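PDB 4F53: SusD homolog from Bacteroides ovatus, which probably binds glycans, perhaps mucin O-glycans, at the outer membrane as a SusD/RagB-family lipoprotein of a polysaccharide-uptake system. Local coordinates for residues T412-A417 with S426-I431; N272-P277 with E380-S385; Y131-Y136 with M478-D483. All coordinates share one frame; numbering follows the deposited sequence. Where two conformers were deposited one is given.

Interaction 1: residues T412-A417 with S426-I431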
ATOM      1  N   THR A 412     -21.082  -1.820   7.529  1.00 40.40           N
ATOM      2  CA  THR A 412     -20.357  -1.014   8.527  1.00 39.32           C
ATOM      3  C   THR A 412     -21.204   0.173   8.951  1.00 44.11           C
ATOM      4  O   THR A 412     -21.952   0.705   8.137  1.00 45.80           O
ATOM      5  CB  THR A 412     -18.963  -0.523   7.990  1.00 36.29           C
ATOM      6  OG1 THR A 412     -18.340   0.206   9.029  1.00 34.40           O
ATOM      7  CG2 THR A 412     -19.067   0.450   6.794  1.00 32.42           C
ATOM      8  N   ASN A 413     -21.003   0.650  10.175  1.00 39.79           N
ATOM      9  CA  ASN A 413     -21.695   1.841  10.685  1.00 40.35           C
ATOM     10  C   ASN A 413     -20.697   2.970  10.957  1.00 40.28           C
ATOM     11  O   ASN A 413     -21.074   3.991  11.545  1.00 39.98           O
ATOM     12  CB  ASN A 413     -22.492   1.522  11.958  1.00 49.21           C
ATOM     13  CG  ASN A 413     -23.966   1.333  11.712  1.00 93.76           C
ATOM     14  OD1 ASN A 413     -24.650   2.203  11.150  1.00 89.37           O
ATOM     15  ND2 ASN A 413     -24.489   0.189  12.137  1.00 93.44           N
ATOM     16  N   VAL A 414     -19.430   2.796  10.494  1.00 33.64           N
ATOM     17  CA  VAL A 414     -18.347   3.757  10.693  1.00 31.21           C
ATOM     18  C   VAL A 414     -18.685   5.084   9.981  1.00 34.63           C
ATOM     19  O   VAL A 414     -19.151   5.105   8.836  1.00 33.64           O
ATOM     20  CB  VAL A 414     -16.937   3.200  10.275  1.00 32.10           C
ATOM     21  CG1 VAL A 414     -16.778   3.074   8.756  1.00 31.36           C
ATOM     22  CG2 VAL A 414     -15.801   4.036  10.862  1.00 30.08           C
ATOM     23  N   THR A 415     -18.474   6.180  10.695  1.00 30.81           N
ATOM     24  CA  THR A 415     -18.656   7.510  10.163  1.00 30.22           C
ATOM     25  C   THR A 415     -17.438   8.349  10.588  1.00 33.06           C
ATOM     26  O   THR A 415     -16.476   7.802  11.143  1.00 32.06           O
ATOM     27  CB  THR A 415     -20.036   8.100  10.478  1.00 39.06           C
ATOM     28  OG1 THR A 415     -20.145   9.306   9.700  1.00 42.77           O
ATOM     29  CG2 THR A 415     -20.269   8.345  11.986  1.00 32.38           C
ATOM     30  N   VAL A 416     -17.445   9.652  10.245  1.00 29.33           N
ATOM     31  CA  VAL A 416     -16.317  10.549  10.466  1.00 27.26           C
ATOM     32  C   VAL A 416     -16.229  11.055  11.919  1.00 31.37           C
ATOM     33  O   VAL A 416     -15.176  10.876  12.540  1.00 29.64           O
ATOM     34  CB  VAL A 416     -16.312  11.734   9.466  1.00 29.54           C
ATOM     35  CG1 VAL A 416     -15.036  12.564   9.614  1.00 28.04           C
ATOM     36  CG2 VAL A 416     -16.479  11.238   8.031  1.00 28.59           C
ATOM     37  N   ALA A 417     -17.298  11.727  12.423  1.00 30.08           N
ATOM     38  CA  ALA A 417     -17.320  12.350  13.760  1.00 29.99           C
ATOM     39  C   ALA A 417     -16.772  11.378  14.820  1.00 34.08           C
ATOM     40  O   ALA A 417     -17.303  10.276  14.986  1.00 34.58           O
ATOM     41  CB  ALA A 417     -18.719  12.831  14.110  1.00 30.93           C
ATOM     42  N   SER A 426     -13.268   2.662  17.549  1.00 25.15           N
ATOM     43  CA  SER A 426     -12.341   3.788  17.362  1.00 23.86           C
ATOM     44  C   SER A 426     -11.255   3.426  16.377  1.00 27.35           C
ATOM     45  O   SER A 426     -10.885   4.258  15.563  1.00 26.68           O
ATOM     46  CB  SER A 426     -11.712   4.223  18.678  1.00 24.66           C
ATOM     47  OG  SER A 426     -12.719   4.639  19.575  1.00 33.13           O
ATOM     48  N   LEU A 427     -10.740   2.193  16.452  1.00 25.61           N
ATOM     49  CA  LEU A 427      -9.721   1.702  15.530  1.00 24.78           C
ATOM     50  C   LEU A 427     -10.299   1.685  14.121  1.00 29.00           C
ATOM     51  O   LEU A 427      -9.619   2.081  13.182  1.00 28.21           O
ATOM     52  CB  LEU A 427      -9.239   0.294  15.959  1.00 24.58           C
ATOM     53  CG  LEU A 427      -8.128  -0.366  15.084  1.00 27.40           C
ATOM     54  CD1 LEU A 427      -6.842   0.482  15.078  1.00 26.04           C
ATOM     55  CD2 LEU A 427      -7.858  -1.830  15.527  1.00 25.48           C
ATOM     56  N   GLU A 428     -11.579   1.292  13.979  1.00 27.21           N
ATOM     57  CA  GLU A 428     -12.232   1.294  12.671  1.00 26.57           C
ATOM     58  C   GLU A 428     -12.276   2.724  12.090  1.00 28.36           C
ATOM     59  O   GLU A 428     -11.964   2.894  10.912  1.00 25.94           O
ATOM     60  CB  GLU A 428     -13.620   0.686  12.752  1.00 28.02           C
ATOM     61  CG  GLU A 428     -14.290   0.641  11.389  1.00 34.91           C
ATOM     62  CD  GLU A 428     -15.612  -0.087  11.332  1.00 51.87           C
ATOM     63  OE1 GLU A 428     -16.278  -0.194  12.385  1.00 40.96           O
ATOM     64  OE2 GLU A 428     -15.999  -0.519  10.220  1.00 40.29           O
ATOM     65  N   GLN A 429     -12.592   3.748  12.921  1.00 24.93           N
ATOM     66  CA  GLN A 429     -12.583   5.144  12.461  1.00 25.33           C
ATOM     67  C   GLN A 429     -11.200   5.559  11.994  1.00 28.45           C
ATOM     68  O   GLN A 429     -11.073   6.042  10.882  1.00 28.95           O
ATOM     69  CB  GLN A 429     -13.083   6.118  13.538  1.00 27.41           C
ATOM     70  CG  GLN A 429     -14.577   5.946  13.874  1.00 25.61           C
ATOM     71  CD  GLN A 429     -15.092   7.146  14.615  1.00 35.98           C
ATOM     72  OE1 GLN A 429     -14.850   7.298  15.796  1.00 32.63           O
ATOM     73  NE2 GLN A 429     -15.767   8.058  13.926  1.00 29.14           N
ATOM     74  N   ILE A 430     -10.163   5.324  12.806  1.00 26.31           N
ATOM     75  CA  ILE A 430      -8.784   5.686  12.483  1.00 24.82           C
ATOM     76  C   ILE A 430      -8.339   5.059  11.145  1.00 27.18           C
ATOM     77  O   ILE A 430      -7.777   5.760  10.290  1.00 26.48           O
ATOM     78  CB  ILE A 430      -7.815   5.276  13.647  1.00 26.89           C
ATOM     79  CG1 ILE A 430      -8.097   6.107  14.935  1.00 27.46           C
ATOM     80  CG2 ILE A 430      -6.298   5.345  13.207  1.00 22.72           C
ATOM     81  CD1 ILE A 430      -7.388   5.552  16.242  1.00 18.24           C
ATOM     82  N   ILE A 431      -8.541   3.727  10.997  1.00 23.17           N
ATOM     83  CA  ILE A 431      -8.082   2.967   9.842  1.00 22.12           C
ATOM     84  C   ILE A 431      -8.878   3.324   8.603  1.00 26.76           C
ATOM     85  O   ILE A 431      -8.283   3.424   7.535  1.00 27.46           O
ATOM     86  CB  ILE A 431      -8.060   1.420  10.145  1.00 24.95           C
ATOM     87  CG1 ILE A 431      -7.135   1.127  11.357  1.00 23.20           C
ATOM     88  CG2 ILE A 431      -7.583   0.582   8.924  1.00 24.54           C
ATOM     89  CD1 ILE A 431      -5.588   1.471  11.129  1.00 19.53           C
TER
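Val414 lays its CG2 methyl against the flank of helix 423-438, 3.8 Å from Gln429 CA, while its CB rests on the carboxylate carbon of Glu428. This is a loop docked on a helix of the mainly helical, TPR-like SusD fold, and the branched valine suits the place because CG2, anti to the backbone N, packs over the stem of Glu428 and the CA of Gln429. Val414 sits between two polar grips. At one end the Thr412 hydroxyl donates to Glu428, OG1 to OE2 2.7 Å, meeting the oxygen from above the carboxylate plane. OG1 lies anti to the backbone N (chi1 -178°), and from there it accepts from the Val414 backbone N, closing an ST turn. The short threonine braces its own loop and anchors it to the extended glutamate, whose side chain also touches Tyr454 and Lys456. At the other end Gln429 reaches out to the loop carbonyls. Its amide NE2 gives a nearly straight bond to Thr415 O (2.9 Å, 173°), and OE1 accepts from Ser419 N, so both halves of the amide are engaged and its flip is fixed. An alanine here would probably leave Thr415 O, Ala417 O and Ser419 N without this partner and weaken the docking of the loop on the helix. The second proton of NE2 goes to Ala417 O, also 2.9 Å away, close to the amide plane.

Interaction 2: residues N272-P277 with E380-S385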
ATOM      1  N   ASN A 272     -18.791   9.052  -0.860  1.00 28.09           N
ATOM      2  CA  ASN A 272     -20.122   9.639  -1.121  1.00 29.07           C
ATOM      3  C   ASN A 272     -20.888   9.775   0.192  1.00 35.14           C
ATOM      4  O   ASN A 272     -21.427  10.833   0.448  1.00 35.64           O
ATOM      5  CB  ASN A 272     -20.940   8.810  -2.139  1.00 26.41           C
ATOM      6  CG  ASN A 272     -20.492   9.042  -3.557  1.00 37.46           C
ATOM      7  OD1 ASN A 272     -19.869  10.042  -3.873  1.00 39.44           O
ATOM      8  ND2 ASN A 272     -20.829   8.161  -4.455  1.00 29.58           N
ATOM      9  N   ALA A 273     -20.865   8.732   1.068  1.00 33.88           N
ATOM     10  CA  ALA A 273     -21.558   8.762   2.368  1.00 33.45           C
ATOM     11  C   ALA A 273     -21.059   9.913   3.235  1.00 36.11           C
ATOM     12  O   ALA A 273     -21.841  10.509   3.970  1.00 35.22           O
ATOM     13  CB  ALA A 273     -21.353   7.454   3.095  1.00 33.70           C
ATOM     14  N   TYR A 274     -19.746  10.220   3.150  1.00 31.88           N
ATOM     15  CA  TYR A 274     -19.155  11.290   3.952  1.00 30.76           C
ATOM     16  C   TYR A 274     -19.157  12.643   3.234  1.00 36.13           C
ATOM     17  O   TYR A 274     -18.610  13.598   3.794  1.00 36.63           O
ATOM     18  CB  TYR A 274     -17.716  10.913   4.362  1.00 29.01           C
ATOM     19  CG  TYR A 274     -17.597   9.589   5.088  1.00 30.17           C
ATOM     20  CD1 TYR A 274     -18.652   9.089   5.856  1.00 32.44           C
ATOM     21  CD2 TYR A 274     -16.413   8.865   5.064  1.00 28.45           C
ATOM     22  CE1 TYR A 274     -18.560   7.853   6.489  1.00 31.87           C
ATOM     23  CE2 TYR A 274     -16.291   7.657   5.740  1.00 29.47           C
ATOM     24  CZ  TYR A 274     -17.372   7.143   6.439  1.00 36.56           C
ATOM     25  OH  TYR A 274     -17.231   5.952   7.123  1.00 31.76           O
ATOM     26  N   ASN A 275     -19.729  12.735   1.992  1.00 34.08           N
ATOM     27  CA  ASN A 275     -19.728  13.955   1.143  1.00 34.80           C
ATOM     28  C   ASN A 275     -18.313  14.515   1.119  1.00 37.05           C
ATOM     29  O   ASN A 275     -18.084  15.686   1.379  1.00 37.42           O
ATOM     30  CB  ASN A 275     -20.745  15.010   1.639  1.00 37.03           C
ATOM     31  CG  ASN A 275     -22.176  14.531   1.546  1.00 57.61           C
ATOM     32  OD1 ASN A 275     -22.688  14.252   0.452  1.00 56.34           O
ATOM     33  ND2 ASN A 275     -22.841  14.378   2.692  1.00 45.34           N
ATOM     34  N   ASP A 276     -17.345  13.609   0.936  1.00 32.04           N
ATOM     35  CA  ASP A 276     -15.932  13.916   0.998  1.00 29.34           C
ATOM     36  C   ASP A 276     -15.482  14.866  -0.123  1.00 32.49           C
ATOM     37  O   ASP A 276     -15.608  14.534  -1.311  1.00 32.57           O
ATOM     38  CB  ASP A 276     -15.139  12.613   0.978  1.00 28.87           C
ATOM     39  CG  ASP A 276     -13.781  12.693   1.628  1.00 36.56           C
ATOM     40  OD1 ASP A 276     -13.028  13.634   1.314  1.00 39.56           O
ATOM     41  OD2 ASP A 276     -13.453  11.795   2.418  1.00 40.09           O
ATOM     42  N   PRO A 277     -14.915  16.042   0.247  1.00 28.76           N
ATOM     43  CA  PRO A 277     -14.379  16.961  -0.786  1.00 28.06           C
ATOM     44  C   PRO A 277     -13.092  16.447  -1.452  1.00 32.10           C
ATOM     45  O   PRO A 277     -12.652  17.041  -2.425  1.00 33.26           O
ATOM     46  CB  PRO A 277     -14.127  18.276  -0.028  1.00 29.26           C
ATOM     47  CG  PRO A 277     -13.981  17.896   1.363  1.00 34.22           C
ATOM     48  CD  PRO A 277     -14.738  16.596   1.608  1.00 29.90           C
ATOM     49  N   GLU A 380     -13.782  21.372   9.068  1.00 40.17           N
ATOM     50  CA  GLU A 380     -14.562  21.412  10.311  1.00 40.49           C
ATOM     51  C   GLU A 380     -15.948  20.780  10.113  1.00 42.62           C
ATOM     52  O   GLU A 380     -16.411  20.072  11.000  1.00 43.73           O
ATOM     53  CB  GLU A 380     -14.680  22.846  10.856  1.00 43.54           C
ATOM     54  CG  GLU A 380     -13.346  23.564  11.038  1.00 57.56           C
ATOM     55  CD  GLU A 380     -12.782  24.308   9.828  1.00 89.33           C
ATOM     56  OE1 GLU A 380     -13.427  24.326   8.748  1.00 66.07           O
ATOM     57  OE2 GLU A 380     -11.675  24.878   9.973  1.00 91.71           O
ATOM     58  N   ASN A 381     -16.586  20.988   8.955  1.00 38.85           N
ATOM     59  CA  ASN A 381     -17.885  20.365   8.671  1.00 37.71           C
ATOM     60  C   ASN A 381     -17.687  18.890   8.403  1.00 37.24           C
ATOM     61  O   ASN A 381     -18.515  18.087   8.808  1.00 37.98           O
ATOM     62  CB  ASN A 381     -18.637  21.026   7.500  1.00 34.94           C
ATOM     63  CG  ASN A 381     -19.003  22.466   7.728  1.00 62.56           C
ATOM     64  OD1 ASN A 381     -19.590  22.843   8.751  1.00 64.76           O
ATOM     65  ND2 ASN A 381     -18.691  23.301   6.753  1.00 60.76           N
ATOM     66  N   TYR A 382     -16.597  18.525   7.737  1.00 33.30           N
ATOM     67  CA  TYR A 382     -16.295  17.126   7.450  1.00 31.80           C
ATOM     68  C   TYR A 382     -16.070  16.359   8.759  1.00 37.07           C
ATOM     69  O   TYR A 382     -16.650  15.287   8.934  1.00 38.36           O
ATOM     70  CB  TYR A 382     -15.093  16.997   6.514  1.00 31.42           C
ATOM     71  CG  TYR A 382     -14.814  15.557   6.132  1.00 31.33           C
ATOM     72  CD1 TYR A 382     -15.538  14.929   5.117  1.00 31.69           C
ATOM     73  CD2 TYR A 382     -13.838  14.810   6.801  1.00 30.26           C
ATOM     74  CE1 TYR A 382     -15.295  13.598   4.775  1.00 29.51           C
ATOM     75  CE2 TYR A 382     -13.567  13.489   6.446  1.00 29.14           C
ATOM     76  CZ  TYR A 382     -14.301  12.883   5.438  1.00 35.22           C
ATOM     77  OH  TYR A 382     -14.053  11.558   5.115  1.00 30.27           O
ATOM     78  N   LEU A 383     -15.280  16.936   9.699  1.00 32.79           N
ATOM     79  CA  LEU A 383     -14.957  16.353  11.009  1.00 31.26           C
ATOM     80  C   LEU A 383     -16.207  16.073  11.860  1.00 36.61           C
ATOM     81  O   LEU A 383     -16.185  15.160  12.674  1.00 37.08           O
ATOM     82  CB  LEU A 383     -13.994  17.272  11.781  1.00 31.37           C
ATOM     83  CG  LEU A 383     -12.533  17.343  11.252  1.00 34.30           C
ATOM     84  CD1 LEU A 383     -11.730  18.418  11.994  1.00 34.18           C
ATOM     85  CD2 LEU A 383     -11.838  16.005  11.357  1.00 32.94           C
ATOM     86  N   ALA A 384     -17.294  16.812  11.643  1.00 34.23           N
ATOM     87  CA  ALA A 384     -18.567  16.673  12.360  1.00 34.08           C
ATOM     88  C   ALA A 384     -19.570  15.761  11.622  1.00 38.44           C
ATOM     89  O   ALA A 384     -20.649  15.496  12.142  1.00 39.99           O
ATOM     90  CB  ALA A 384     -19.183  18.057  12.563  1.00 35.46           C
ATOM     91  N   SER A 385     -19.224  15.297  10.429  1.00 36.18           N
ATOM     92  CA  SER A 385     -20.065  14.466   9.556  1.00 36.66           C
ATOM     93  C   SER A 385     -20.448  13.140  10.239  1.00 40.27           C
ATOM     94  O   SER A 385     -19.589  12.480  10.844  1.00 38.91           O
ATOM     95  CB  SER A 385     -19.356  14.209   8.217  1.00 38.49           C
ATOM     96  OG  SER A 385     -19.940  13.166   7.447  1.00 53.61           O
TER
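Tyr274 and Tyr382 meet through apolar contact first: CE1 of Tyr382 comes within 3.6 Å of Tyr274 CB, and the two side chains run at a slant to one another. Pro277 adds its CD to the same ring, 4.0 Å from Tyr382 CD1. A tyrosine suits this place because it is long enough to cross from helix 379-383, with CG anti to the backbone N (chi1 -176°), and still carry a polar tip into a buried spot.

The polar contacts gather at that tip. Tyr382 OH lies 2.8 Å from Asp276 OD2 in a weak hydrogen bond whose proton is not settled, and the carboxylate and ring planes stand 53° apart. The hydroxyl is also bonded to Gln433 NE2, while OD2 has its stronger partner in Arg278, with which it forms a salt bridge. The arginine charge would be expected to keep Asp276 ionised. Tyr274 directs its own hydroxyl away, to Val414 O.

Backbone shape brings the loop to this position. Helix 265-273 ends in a Schellman motif, with Asn275 at positive phi, a conformation that asparagine tolerates well. Asp276 then caps the start of the following helical turn, and Pro277 fits that first turn, where no amide proton is needed.

Among its neighbours, Tyr382 touches Phe370 and Ile366 of helix 358-372 and Ile436 of helix 423-438, so the contact joins the turn after helix 265-273 to Tyr382 of helix 379-383 and Ser385 beyond it, packed against both of those longer helices.

Interaction 3: residues Y131-Y136 with M478-D483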
ATOM      1  N   TYR A 131       4.569 -11.908   1.024  1.00 30.48           N
ATOM      2  CA  TYR A 131       4.870 -13.345   1.094  1.00 31.11           C
ATOM      3  C   TYR A 131       5.068 -13.986   2.451  1.00 36.11           C
ATOM      4  O   TYR A 131       4.798 -15.177   2.573  1.00 35.42           O
ATOM      5  CB  TYR A 131       6.142 -13.630   0.266  1.00 33.03           C
ATOM      6  CG  TYR A 131       5.885 -13.425  -1.210  1.00 33.32           C
ATOM      7  CD1 TYR A 131       5.241 -14.401  -1.969  1.00 35.47           C
ATOM      8  CD2 TYR A 131       6.196 -12.214  -1.830  1.00 32.47           C
ATOM      9  CE1 TYR A 131       4.930 -14.185  -3.309  1.00 35.23           C
ATOM     10  CE2 TYR A 131       5.868 -11.978  -3.163  1.00 33.09           C
ATOM     11  CZ  TYR A 131       5.212 -12.956  -3.890  1.00 39.19           C
ATOM     12  OH  TYR A 131       4.880 -12.709  -5.187  1.00 35.83           O
ATOM     13  N   GLY A 132       5.564 -13.237   3.427  1.00 34.74           N
ATOM     14  CA  GLY A 132       5.912 -13.768   4.739  1.00 34.86           C
ATOM     15  C   GLY A 132       7.410 -14.013   4.749  1.00 37.41           C
ATOM     16  O   GLY A 132       8.151 -13.076   4.437  1.00 37.34           O
ATOM     17  N   PRO A 133       7.904 -15.254   5.007  1.00 33.45           N
ATOM     18  CA  PRO A 133       9.363 -15.500   4.924  1.00 34.48           C
ATOM     19  C   PRO A 133       9.915 -15.173   3.526  1.00 39.27           C
ATOM     20  O   PRO A 133       9.253 -15.463   2.523  1.00 38.40           O
ATOM     21  CB  PRO A 133       9.500 -17.013   5.229  1.00 36.96           C
ATOM     22  CG  PRO A 133       8.268 -17.354   5.974  1.00 40.69           C
ATOM     23  CD  PRO A 133       7.184 -16.491   5.379  1.00 35.21           C
ATOM     24  N   ILE A 134      11.089 -14.524   3.461  1.00 35.32           N
ATOM     25  CA  ILE A 134      11.719 -14.149   2.182  1.00 34.76           C
ATOM     26  C   ILE A 134      13.260 -14.241   2.287  1.00 40.79           C
ATOM     27  O   ILE A 134      13.794 -14.103   3.398  1.00 40.40           O
ATOM     28  CB  ILE A 134      11.296 -12.685   1.727  1.00 34.78           C
ATOM     29  CG1 ILE A 134      11.712 -11.604   2.764  1.00 33.30           C
ATOM     30  CG2 ILE A 134       9.808 -12.567   1.313  1.00 31.79           C
ATOM     31  CD1 ILE A 134      11.926 -10.196   2.194  1.00 32.58           C
ATOM     32  N   PRO A 135      14.008 -14.380   1.164  1.00 38.59           N
ATOM     33  CA  PRO A 135      15.471 -14.244   1.264  1.00 40.39           C
ATOM     34  C   PRO A 135      15.800 -12.781   1.609  1.00 45.44           C
ATOM     35  O   PRO A 135      15.315 -11.851   0.943  1.00 44.92           O
ATOM     36  CB  PRO A 135      15.991 -14.660  -0.124  1.00 43.49           C
ATOM     37  CG  PRO A 135      14.796 -15.066  -0.916  1.00 46.25           C
ATOM     38  CD  PRO A 135      13.574 -14.557  -0.239  1.00 40.08           C
ATOM     39  N   TYR A 136      16.526 -12.566   2.723  1.00 43.08           N
ATOM     40  CA  TYR A 136      16.861 -11.217   3.178  1.00 41.89           C
ATOM     41  C   TYR A 136      18.325 -11.141   3.694  1.00 47.60           C
ATOM     42  O   TYR A 136      19.208 -10.697   2.949  1.00 47.89           O
ATOM     43  CB  TYR A 136      15.838 -10.690   4.215  1.00 40.96           C
ATOM     44  CG  TYR A 136      15.990  -9.209   4.475  1.00 42.51           C
ATOM     45  CD1 TYR A 136      15.672  -8.269   3.492  1.00 44.24           C
ATOM     46  CD2 TYR A 136      16.507  -8.743   5.678  1.00 42.74           C
ATOM     47  CE1 TYR A 136      15.879  -6.901   3.703  1.00 44.30           C
ATOM     48  CE2 TYR A 136      16.696  -7.380   5.906  1.00 42.90           C
ATOM     49  CZ  TYR A 136      16.396  -6.465   4.909  1.00 47.25           C
ATOM     50  OH  TYR A 136      16.604  -5.127   5.111  1.00 47.91           O
HETATM   51  N   MSE A 478       0.539 -13.786  -1.071  1.00 31.01           N
HETATM   52  CA  MSE A 478       0.725 -14.387  -2.377  1.00 30.45           C
HETATM   53  C   MSE A 478       1.493 -15.671  -2.179  1.00 36.17           C
HETATM   54  O   MSE A 478       2.373 -15.711  -1.309  1.00 33.34           O
HETATM   55  CB  MSE A 478       1.467 -13.431  -3.340  1.00 31.45           C
HETATM   56  CG  MSE A 478       0.621 -12.234  -3.761  1.00 35.93           C
HETATM   57 SE   MSE A 478      -0.849 -12.689  -4.945  0.75 43.84          SE
HETATM   58  CE  MSE A 478       0.143 -13.401  -6.483  1.00 42.22           C
ATOM     59  N   PRO A 479       1.178 -16.738  -2.957  1.00 36.28           N
ATOM     60  CA  PRO A 479       1.972 -17.967  -2.847  1.00 37.18           C
ATOM     61  C   PRO A 479       3.312 -17.800  -3.555  1.00 43.93           C
ATOM     62  O   PRO A 479       3.426 -16.979  -4.463  1.00 43.37           O
ATOM     63  CB  PRO A 479       1.091 -19.013  -3.526  1.00 39.90           C
ATOM     64  CG  PRO A 479       0.293 -18.252  -4.531  1.00 43.58           C
ATOM     65  CD  PRO A 479       0.171 -16.831  -4.043  1.00 38.02           C
ATOM     66  N   TYR A 480       4.328 -18.563  -3.148  1.00 43.49           N
ATOM     67  CA  TYR A 480       5.646 -18.487  -3.781  1.00 43.84           C
ATOM     68  C   TYR A 480       5.571 -18.927  -5.240  1.00 50.15           C
ATOM     69  O   TYR A 480       4.866 -19.896  -5.535  1.00 51.89           O
ATOM     70  CB  TYR A 480       6.684 -19.355  -3.025  1.00 44.89           C
ATOM     71  CG  TYR A 480       6.954 -18.890  -1.611  1.00 44.06           C
ATOM     72  CD1 TYR A 480       7.387 -17.591  -1.353  1.00 43.53           C
ATOM     73  CD2 TYR A 480       6.829 -19.763  -0.532  1.00 45.14           C
ATOM     74  CE1 TYR A 480       7.642 -17.160  -0.055  1.00 42.56           C
ATOM     75  CE2 TYR A 480       7.083 -19.340   0.772  1.00 44.89           C
ATOM     76  CZ  TYR A 480       7.475 -18.032   1.003  1.00 46.48           C
ATOM     77  OH  TYR A 480       7.735 -17.591   2.272  1.00 44.03           O
ATOM     78  N   PRO A 481       6.278 -18.243  -6.171  1.00 46.43           N
ATOM     79  CA  PRO A 481       6.271 -18.692  -7.585  1.00 46.28           C
ATOM     80  C   PRO A 481       6.734 -20.157  -7.719  1.00 53.77           C
ATOM     81  O   PRO A 481       7.685 -20.574  -7.040  1.00 52.54           O
ATOM     82  CB  PRO A 481       7.238 -17.724  -8.274  1.00 47.46           C
ATOM     83  CG  PRO A 481       7.254 -16.501  -7.398  1.00 50.92           C
ATOM     84  CD  PRO A 481       7.135 -17.051  -5.989  1.00 46.92           C
ATOM     85  N   THR A 482       6.037 -20.942  -8.593  1.00 53.73           N
ATOM     86  CA  THR A 482       6.299 -22.364  -8.846  0.50 56.16           C
ATOM     87  C   THR A 482       7.766 -22.600  -9.269  1.00 60.63           C
ATOM     88  O   THR A 482       8.341 -23.626  -8.919  1.00 62.47           O
ATOM     89  CB  THR A 482       5.286 -22.935  -9.880  0.50 70.07           C
ATOM     90  OG1 THR A 482       5.630 -24.283 -10.197  0.50 75.36           O
ATOM     91  CG2 THR A 482       5.180 -22.102 -11.170  0.50 69.86           C
ATOM     92  N   ASP A 483       8.366 -21.644 -10.007  1.00 56.49           N
ATOM     93  CA  ASP A 483       9.747 -21.707 -10.516  1.00 58.25           C
ATOM     94  C   ASP A 483      10.771 -21.715  -9.405  1.00 60.23           C
ATOM     95  O   ASP A 483      11.868 -22.242  -9.600  1.00 61.97           O
ATOM     96  CB  ASP A 483      10.049 -20.518 -11.453  1.00 60.72           C
ATOM     97  CG  ASP A 483       9.574 -20.668 -12.892  1.00 79.47           C
ATOM     98  OD1 ASP A 483       9.519 -21.818 -13.385  1.00 81.93           O
ATOM     99  OD2 ASP A 483       9.315 -19.624 -13.549  1.00 86.85           O
TER
HETATM  100  O   HOH W   1       3.181 -14.858  -6.210  1.00 39.59           O
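Tyr131 and Tyr480 lie with their rings nearly parallel, planes at 12°, but slid so far past each other that they barely overlap, the centroids being 6.0 Å apart. Tyr480 CE1 packs against Tyr131 CB, the methylene at the base of the other ring, at 3.8 Å. Tyr131 CE1 also packs on CB of Met478 (present as selenomethionine) at 3.5 Å, while the selenium end of that chain bends away. The same ring turns an edge to Pro479 O, 3.4 Å from CE1.

Both hydroxyls have defined work. With CG anti to the carbonyl carbon (chi1 -64°), the Tyr480 ring is carried to Pro133, and OH donates a short bond to Pro133 O, 2.6 Å long and tilted 28° from the carbonyl plane; it also rests 3.3 Å from Pro133 CD. Tyr131 OH gives its proton to a water 2.9 Å away, which in turn donates to Pro479 O at 2.8 Å. Tyrosine suits both places, offering a flat ring for packing and a hydroxyl that reaches a backbone carbonyl, one directly and one through water.

A second shell sets these groups. Arg477 bonds Tyr131 O through NE and makes a cation-pi contact with Tyr480, whose backbone N is held by Asp509. Gly132, at positive phi, follows helix 110-131; a CB there would jam against Tyr131 O and collide with Pro133 CD. Pro133, Pro479 and Pro481 stiffen the extended segments.

Phe89 of helix 82-106 meets the Tyr131 ring, Tyr149 meets Tyr480 edge-to-face, and the contact pins a glycine-terminated helix end, and the proline-containing loop leading from it toward helix 152-173, to the distant proline-rich segment entering helix 482-487.

How the interactions relate
Interactions 1 and 2 are neighbours, their centres about 13 Å apart, whereas interaction 3 lies on the opposite side of the chain's centre, about 34 Å from interaction 1 and 41 Å from interaction 2, centre to centre. The first two touch: Tyr274 joins the two contacts, and Ala417 N probably bonds to Ser385 O, so loop 412-417 is tied both to helix 423-438 and to the segments that follow helices 265-273 and 379-383. Along the chain interaction 2 closes before interaction 1 opens, and both are nested within the long loop closed by interaction 3. The long-range closure thus joins early and late helices, while the other pair organises one local cluster in the same family fold.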